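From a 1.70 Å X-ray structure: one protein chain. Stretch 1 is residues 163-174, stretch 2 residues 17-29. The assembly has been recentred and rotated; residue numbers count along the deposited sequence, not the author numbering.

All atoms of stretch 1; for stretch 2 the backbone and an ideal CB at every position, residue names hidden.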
# COMPACT_ATOMS: atom_id res chain seq x y z
N GLY A 163 7.21 19.91 -16.32
CA GLY A 163 7.10 18.89 -15.29
C GLY A 163 6.54 17.60 -15.85
O GLY A 163 5.61 17.59 -16.66
N VAL A 164 7.12 16.49 -15.42
CA VAL A 164 6.80 15.18 -15.96
C VAL A 164 6.39 14.30 -14.79
O VAL A 164 7.20 14.09 -13.88
CB VAL A 164 7.99 14.57 -16.72
CG1 VAL A 164 7.72 13.12 -17.04
CG2 VAL A 164 8.28 15.38 -18.00
N ASP A 165 5.17 13.78 -14.80
CA ASP A 165 4.77 12.93 -13.69
C ASP A 165 5.53 11.60 -13.74
O ASP A 165 5.71 11.02 -14.81
CB ASP A 165 3.29 12.64 -13.68
CG ASP A 165 2.87 11.94 -12.41
OD1 ASP A 165 2.70 12.63 -11.38
OD2 ASP A 165 2.76 10.70 -12.44
N VAL A 166 5.97 11.13 -12.58
CA VAL A 166 6.80 9.93 -12.57
C VAL A 166 6.12 8.78 -11.81
O VAL A 166 6.80 7.87 -11.34
CB VAL A 166 8.20 10.23 -12.00
CG1 VAL A 166 8.93 11.23 -12.87
CG2 VAL A 166 8.10 10.76 -10.56
N SER A 167 4.79 8.79 -11.72
CA SER A 167 4.10 7.74 -10.96
C SER A 167 4.40 6.35 -11.52
O SER A 167 4.68 5.42 -10.76
CB SER A 167 2.59 7.98 -10.94
OG SER A 167 2.27 8.98 -10.00
N LEU A 168 4.31 6.18 -12.84
CA LEU A 168 4.53 4.84 -13.39
C LEU A 168 5.96 4.40 -13.14
O LEU A 168 6.21 3.24 -12.78
CB LEU A 168 4.22 4.80 -14.89
CG LEU A 168 4.56 3.50 -15.64
CD1 LEU A 168 3.76 2.31 -15.10
CD2 LEU A 168 4.31 3.65 -17.14
N GLY A 169 6.91 5.32 -13.31
CA GLY A 169 8.31 4.97 -13.10
C GLY A 169 8.59 4.58 -11.66
O GLY A 169 9.28 3.59 -11.41
N LEU A 170 8.08 5.35 -10.70
CA LEU A 170 8.30 4.99 -9.31
C LEU A 170 7.64 3.66 -8.97
O LEU A 170 8.22 2.83 -8.25
CB LEU A 170 7.78 6.10 -8.40
CG LEU A 170 8.58 7.42 -8.45
CD1 LEU A 170 7.89 8.54 -7.69
CD2 LEU A 170 10.00 7.25 -7.97
N SER A 171 6.43 3.42 -9.49
CA SER A 171 5.75 2.15 -9.21
C SER A 171 6.60 0.96 -9.66
O SER A 171 6.74 -0.02 -8.92
CB SER A 171 4.39 2.14 -9.91
OG SER A 171 3.86 0.83 -9.95
N SER A 172 7.15 1.03 -10.88
CA SER A 172 8.02 -0.04 -11.37
C SER A 172 9.28 -0.17 -10.52
O SER A 172 9.75 -1.28 -10.25
CB SER A 172 8.40 0.21 -12.82
OG SER A 172 7.23 0.36 -13.61
N LEU A 173 9.85 0.95 -10.10
CA LEU A 173 11.08 0.91 -9.31
C LEU A 173 10.84 0.27 -7.94
O LEU A 173 11.71 -0.47 -7.45
CB LEU A 173 11.62 2.33 -9.15
CG LEU A 173 12.83 2.58 -8.27
CD1 LEU A 173 14.10 2.22 -9.02
CD2 LEU A 173 12.82 4.04 -7.87
N TRP A 174 9.68 0.53 -7.33
CA TRP A 174 9.34 0.08 -5.97
C TRP A 174 8.80 -1.34 -5.92
O TRP A 174 8.67 -1.90 -4.82
CB TRP A 174 8.24 0.97 -5.34
CG TRP A 174 8.68 2.31 -5.03
CD1 TRP A 174 9.94 2.71 -4.71
CD2 TRP A 174 7.87 3.48 -5.00
NE1 TRP A 174 9.96 4.08 -4.49
CE2 TRP A 174 8.70 4.57 -4.67
CE3 TRP A 174 6.52 3.71 -5.24
CZ2 TRP A 174 8.22 5.87 -4.56
CZ3 TRP A 174 6.04 4.99 -5.11
CH2 TRP A 174 6.90 6.06 -4.78
N UNK A 17 20.58 4.68 -5.58
CA UNK A 17 21.29 4.42 -6.83
C UNK A 17 20.38 3.75 -7.86
O UNK A 17 20.47 4.05 -9.05
CB UNK A 17 22.52 3.55 -6.57
N UNK A 18 19.48 2.86 -7.41
CA UNK A 18 18.50 2.30 -8.34
C UNK A 18 17.64 3.39 -8.97
O UNK A 18 17.36 3.36 -10.17
CB UNK A 18 17.61 1.28 -7.62
N UNK A 19 17.23 4.38 -8.16
CA UNK A 19 16.45 5.50 -8.68
C UNK A 19 17.24 6.33 -9.67
O UNK A 19 16.73 6.72 -10.73
CB UNK A 19 15.97 6.39 -7.53
N UNK A 20 18.50 6.62 -9.35
CA UNK A 20 19.39 7.30 -10.28
C UNK A 20 19.48 6.54 -11.60
O UNK A 20 19.35 7.12 -12.68
CB UNK A 20 20.78 7.46 -9.66
N UNK A 21 19.71 5.23 -11.51
CA UNK A 21 19.89 4.43 -12.73
C UNK A 21 18.64 4.43 -13.59
O UNK A 21 18.74 4.49 -14.82
CB UNK A 21 20.27 2.99 -12.37
N UNK A 22 17.46 4.41 -12.97
CA UNK A 22 16.24 4.12 -13.72
C UNK A 22 15.49 5.36 -14.20
O UNK A 22 14.79 5.28 -15.22
CB UNK A 22 15.30 3.27 -12.85
N UNK A 23 15.64 6.52 -13.52
CA UNK A 23 14.72 7.61 -13.84
C UNK A 23 14.87 8.20 -15.25
O UNK A 23 13.85 8.61 -15.81
CB UNK A 23 14.91 8.73 -12.81
N UNK A 24 16.06 8.30 -15.86
CA UNK A 24 16.11 8.95 -17.18
C UNK A 24 15.31 8.22 -18.24
O UNK A 24 14.90 8.86 -19.22
CB UNK A 24 17.56 9.07 -17.65
N UNK A 25 15.06 6.92 -18.08
CA UNK A 25 14.24 6.16 -19.01
C UNK A 25 12.78 6.03 -18.56
O UNK A 25 12.00 5.31 -19.20
CB UNK A 25 14.84 4.77 -19.20
N UNK A 26 12.39 6.70 -17.47
CA UNK A 26 10.97 6.91 -17.22
C UNK A 26 10.32 7.55 -18.44
O UNK A 26 10.97 8.28 -19.20
CB UNK A 26 10.76 7.78 -15.98
N UNK A 27 9.04 7.26 -18.64
CA UNK A 27 8.27 7.94 -19.67
C UNK A 27 8.49 9.44 -19.58
O UNK A 27 8.53 10.01 -18.48
CB UNK A 27 6.78 7.61 -19.54
N UNK A 28 8.65 10.08 -20.73
CA UNK A 28 8.90 11.51 -20.75
C UNK A 28 10.35 11.91 -20.59
O UNK A 28 10.65 13.10 -20.68
CB UNK A 28 8.08 12.18 -19.64
N UNK A 29 11.26 10.95 -20.36
CA UNK A 29 12.69 11.20 -20.29
C UNK A 29 13.06 12.39 -19.41
O UNK A 29 13.62 13.38 -19.89
CB UNK A 29 13.24 11.42 -21.70

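Position 17 lies on a helix with nothing of stretch 1 near its ideal CB, so stretch 1 places no demand on it; the residue is Leu 17, which makes no contact here. At position 18 the CA-to-CB bond points toward stretch 1 and the CB sits 3.9 Å from Leu 173 CD1. A small or modest apolar side chain would suit so close an approach. It is Ala 18, whose CB touches that methyl, while Ala 18 O lies 3.6 Å from Leu 173 CD1.

Position 19 points sideways, with its ideal CB 3.9 Å from Leu 173 CD2. Leu 170 also offers a methyl on this side, so a branched or long apolar side chain that bends toward stretch 1 would be favoured: leucine, isoleucine or methionine. The residue is Leu 19 (chi1 t, chi2 p), and its CD1 reaches both neighbours, 3.6 Å from Leu 173 CD2 and 4.0 Å from Leu 170 CD2.

Positions 20 and 21 have no neighbour in stretch 1 and could carry polar groups. They are Arg 20 and Asp 21, joined in a salt bridge with Arg 20 NE 3.0 Å from Asp 21 OD1.

Position 22 points toward stretch 1, its ideal CB 4.2 Å from Leu 173 CD1. A long side chain, polar or apolar, could run on along the helix surface past Leu 173 to Ser 172. Arg 22 does so: its NH2 comes 3.8 Å from Ser 172 CB, which lies at the guanidinium edge, and its NH1 is 4.1 Å from Leu 173 CA.

Positions 23, 24 and 25 form a 3-10 segment out of reach of stretch 1, which leaves the choice open at 23, at 24 and at 25. They are Phe 23, Pro 24 and Ser 25.

Position 26 points toward stretch 1, where Gly 169 leaves a bare patch on the helix flanked by Val 166 and Leu 170. A flat ring or another large apolar group would fit. Phe 26 lays one ring face against Gly 169, whose CA stands 3.5 Å from the Phe 26 ring centroid, a CH-pi contact. A CB on Gly 169 would fall 2.4 Å from Phe 26 CG, so this close approach leaves no room for one. Val 166 CB also packs 3.9 Å from Phe 26 CD2.

Position 27 points toward stretch 1, its ideal CB 5.2 Å from Leu 168 CD2; several polar or apolar side chains could be accommodated. In Asp 27, OD2 lies 3.4 Å from Leu 168 CD2. Asp 27 O accepts a hydrogen bond from a water O at 2.6 Å, and the same water donates to Asp 165 O at 2.8 Å, bridging the stretches.

At position 28 phi is 85° and psi -5°, within a type II turn; a CB would jam against the preceding carbonyl O and come 2.8 Å from Val 164 CG1. Glycine is expected, and Gly 28 is found. Position 29 points away and is unconstrained by stretch 1; Ser 29 closes the turn, its N bonding to Phe 26 O at 2.9 Å.

Stretch 2, residues 17-29: LALRDRFPSFDGS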
# COMPACT_ATOMS: atom_id res chain seq x y z
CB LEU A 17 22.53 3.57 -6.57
CG LEU A 17 23.64 4.30 -5.79
CD1 LEU A 17 24.87 3.42 -5.71
CD2 LEU A 17 23.97 5.62 -6.46
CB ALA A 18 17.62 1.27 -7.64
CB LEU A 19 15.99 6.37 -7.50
CG LEU A 19 15.23 7.66 -7.81
CD1 LEU A 19 13.91 7.39 -8.53
CD2 LEU A 19 14.98 8.39 -6.50
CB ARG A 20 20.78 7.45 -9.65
CG ARG A 20 21.74 8.34 -10.41
CD ARG A 20 22.54 7.58 -11.42
NE ARG A 20 23.34 6.53 -10.80
CZ ARG A 20 24.67 6.55 -10.73
NH1 ARG A 20 25.35 7.56 -11.25
NH2 ARG A 20 25.31 5.54 -10.16
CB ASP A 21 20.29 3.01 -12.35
CG ASP A 21 21.67 2.94 -11.74
OD1 ASP A 21 22.43 3.91 -11.96
OD2 ASP A 21 21.97 1.96 -11.05
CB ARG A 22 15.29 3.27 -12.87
CG ARG A 22 14.15 2.63 -13.65
CD ARG A 22 14.55 1.28 -14.22
NE ARG A 22 14.46 0.23 -13.20
CZ ARG A 22 13.32 -0.37 -12.84
NH1 ARG A 22 13.33 -1.32 -11.90
NH2 ARG A 22 12.17 -0.03 -13.41
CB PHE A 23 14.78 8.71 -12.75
CG PHE A 23 15.87 9.75 -12.92
CD1 PHE A 23 15.78 10.76 -13.88
CD2 PHE A 23 16.97 9.76 -12.08
CE1 PHE A 23 16.76 11.72 -14.03
CE2 PHE A 23 17.98 10.71 -12.23
CZ PHE A 23 17.87 11.70 -13.20
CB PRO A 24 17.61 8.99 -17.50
CG PRO A 24 18.28 8.96 -16.14
CD PRO A 24 17.42 8.00 -15.37
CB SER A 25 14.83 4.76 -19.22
OG SER A 25 14.74 4.00 -18.04
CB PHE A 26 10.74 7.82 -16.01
CG PHE A 26 11.05 7.18 -14.68
CD1 PHE A 26 11.39 5.84 -14.59
CD2 PHE A 26 11.00 7.94 -13.52
CE1 PHE A 26 11.67 5.26 -13.36
CE2 PHE A 26 11.27 7.36 -12.28
CZ PHE A 26 11.60 6.03 -12.20
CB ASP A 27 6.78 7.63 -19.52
CG ASP A 27 6.43 6.18 -19.85
OD1 ASP A 27 7.30 5.46 -20.40
OD2 ASP A 27 5.28 5.77 -19.55
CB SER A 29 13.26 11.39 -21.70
OG SER A 29 13.02 10.26 -22.52
O HOH W 1 7.92 9.75 -15.96
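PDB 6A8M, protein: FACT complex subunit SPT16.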